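Local atomic coordinates of hydrogenase expression/formation protein (HypB) (Archaeoglobus fulgidus, PDB entry 2WSM), a protein that probably binds and hydrolyses GTP, dimerizes in a GTP-dependent way, and handles nickel in the maturation of hydrogenase. Residues V33-A38 and L111-N116. Numbering follows the deposited sequence.
Sequences VNIMGA and LLLIEN
N34 and N116 meet amide to amide: ND2 of N116 donates to OD1 of N34 at 3.1 Å with an N-H...O angle of 159°. The donor tilts slightly from the carbonyl plane of N34, and the two amide planes stand 35° apart. CG of N34 lies anti to its backbone N (chi1 176°), which carries the amide along its strand toward N116; its ND2 bonds OE1 of E130 and OD1 of N116 accepts from L94 N, so both amides are fixed in rotation. CG of M36 packs alongside N116, 3.7 Å from ND2. An alanine in place of N34 would probably leave ND2 of N116 and the carboxylate of E130 each without this buried mate.

The parallel strands 33-37 and 111-116 that carry these amides are joined by four backbone bonds, among them V33 N to L112 O (2.9 Å) and N116 N to I35 O (2.9 Å). On the face of V33, I35 and L113, CD2 of L113 sits 4.1 Å from CB of V33 and 4.2 Å from CD1 of I35, while CG2 of V33 reaches CD1 of L111 at 4.0 Å. Helix 43-54 covers I35 and E115. Strand 33-37 leads into the probable P-loop, and K43 NZ bonds the carbonyls of G37 and N116, consistent with a P-loop GTPase core. Chemically, one face joins apolar packing to the buried E115 carboxylate, held by T44 and D66 N; the other sets one amide-amide bond beside I114.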
loop_
_atom_site.group_PDB
_atom_site.type_symbol
_atom_site.label_atom_id
_atom_site.label_comp_id
_atom_site.label_asym_id
_atom_site.label_seq_id
_atom_site.Cartn_x
_atom_site.Cartn_y
_atom_site.Cartn_z
ATOM N N VAL A 33 1.974 17.969 -7.154
ATOM C CA VAL A 33 1.117 17.437 -6.101
ATOM C C VAL A 33 0.751 15.989 -6.404
ATOM O O VAL A 33 0.162 15.688 -7.448
ATOM C CB VAL A 33 -0.178 18.253 -5.979
ATOM C CG1 VAL A 33 -1.039 17.744 -4.810
ATOM C CG2 VAL A 33 0.154 19.726 -5.825
ATOM N N ASN A 34 1.118 15.105 -5.485
ATOM C CA ASN A 34 0.776 13.702 -5.560
ATOM C C ASN A 34 -0.599 13.516 -4.921
ATOM O O ASN A 34 -0.742 13.624 -3.705
ATOM C CB ASN A 34 1.848 12.893 -4.810
ATOM C CG ASN A 34 1.537 11.414 -4.730
ATOM O OD1 ASN A 34 0.599 10.927 -5.350
ATOM N ND2 ASN A 34 2.345 10.686 -3.962
ATOM N N ILE A 35 -1.617 13.262 -5.735
ATOM C CA ILE A 35 -2.979 13.171 -5.212
ATOM C C ILE A 35 -3.431 11.736 -5.083
ATOM O O ILE A 35 -3.691 11.057 -6.075
ATOM C CB ILE A 35 -4.000 13.959 -6.054
ATOM C CG1 ILE A 35 -3.609 15.436 -6.095
ATOM C CG2 ILE A 35 -5.425 13.771 -5.490
ATOM C CD1 ILE A 35 -4.301 16.223 -7.170
ATOM N N MET A 36 -3.539 11.293 -3.842
ATOM C CA MET A 36 -3.824 9.897 -3.549
ATOM C C MET A 36 -5.261 9.714 -3.079
ATOM O O MET A 36 -5.909 10.661 -2.635
ATOM C CB MET A 36 -2.840 9.377 -2.497
ATOM C CG MET A 36 -1.440 9.111 -3.036
ATOM S SD MET A 36 -0.191 8.956 -1.739
ATOM C CE MET A 36 0.046 10.684 -1.311
ATOM N N GLY A 37 -5.757 8.490 -3.188
ATOM C CA GLY A 37 -7.103 8.181 -2.747
ATOM C C GLY A 37 -7.698 7.025 -3.525
ATOM O O GLY A 37 -7.276 6.718 -4.641
ATOM N N ALA A 38 -8.688 6.381 -2.927
ATOM C CA ALA A 38 -9.328 5.243 -3.553
ATOM C C ALA A 38 -10.055 5.691 -4.809
ATOM O O ALA A 38 -10.356 6.873 -4.988
ATOM C CB ALA A 38 -10.303 4.569 -2.581
ATOM N N LEU A 111 2.013 24.250 -12.127
ATOM C CA LEU A 111 1.443 23.280 -11.213
ATOM C C LEU A 111 1.184 21.974 -11.950
ATOM O O LEU A 111 0.492 21.958 -12.970
ATOM C CB LEU A 111 0.139 23.836 -10.634
ATOM C CG LEU A 111 -0.684 22.946 -9.699
ATOM C CD1 LEU A 111 0.039 22.751 -8.379
ATOM C CD2 LEU A 111 -2.066 23.555 -9.481
ATOM N N LEU A 112 1.756 20.890 -11.436
ATOM C CA LEU A 112 1.562 19.560 -11.991
ATOM C C LEU A 112 0.753 18.675 -11.043
ATOM O O LEU A 112 1.243 18.259 -9.981
ATOM C CB LEU A 112 2.909 18.897 -12.264
ATOM C CG LEU A 112 2.838 17.479 -12.832
ATOM C CD1 LEU A 112 2.136 17.474 -14.178
ATOM C CD2 LEU A 112 4.231 16.900 -12.959
ATOM N N LEU A 113 -0.483 18.390 -11.431
ATOM C CA LEU A 113 -1.371 17.561 -10.622
ATOM C C LEU A 113 -1.219 16.083 -10.977
ATOM O O LEU A 113 -1.523 15.664 -12.093
ATOM C CB LEU A 113 -2.817 18.027 -10.783
ATOM C CG LEU A 113 -2.992 19.486 -10.344
ATOM C CD1 LEU A 113 -4.384 20.028 -10.672
ATOM C CD2 LEU A 113 -2.677 19.648 -8.869
ATOM N N ILE A 114 -0.725 15.302 -10.023
ATOM C CA ILE A 114 -0.457 13.892 -10.253
ATOM C C ILE A 114 -1.453 12.997 -9.522
ATOM O O ILE A 114 -1.429 12.867 -8.289
ATOM C CB ILE A 114 0.972 13.511 -9.839
ATOM C CG1 ILE A 114 1.990 14.442 -10.512
ATOM C CG2 ILE A 114 1.253 12.057 -10.187
ATOM C CD1 ILE A 114 3.443 14.059 -10.256
ATOM N N GLU A 115 -2.324 12.372 -10.301
ATOM C CA GLU A 115 -3.325 11.472 -9.763
ATOM C C GLU A 115 -2.780 10.051 -9.612
ATOM O O GLU A 115 -2.510 9.353 -10.596
ATOM C CB GLU A 115 -4.565 11.483 -10.659
ATOM C CG GLU A 115 -5.667 10.572 -10.174
ATOM C CD GLU A 115 -6.726 10.356 -11.227
ATOM O OE1 GLU A 115 -6.510 9.504 -12.118
ATOM O OE2 GLU A 115 -7.768 11.039 -11.166
ATOM N N ASN A 116 -2.611 9.626 -8.370
ATOM C CA ASN A 116 -2.119 8.288 -8.094
ATOM C C ASN A 116 -3.184 7.224 -8.379
ATOM O O ASN A 116 -4.356 7.543 -8.597
ATOM C CB ASN A 116 -1.637 8.193 -6.643
ATOM C CG ASN A 116 -0.393 7.331 -6.497
ATOM O OD1 ASN A 116 -0.339 6.205 -6.985
ATOM N ND2 ASN A 116 0.614 7.867 -5.832
#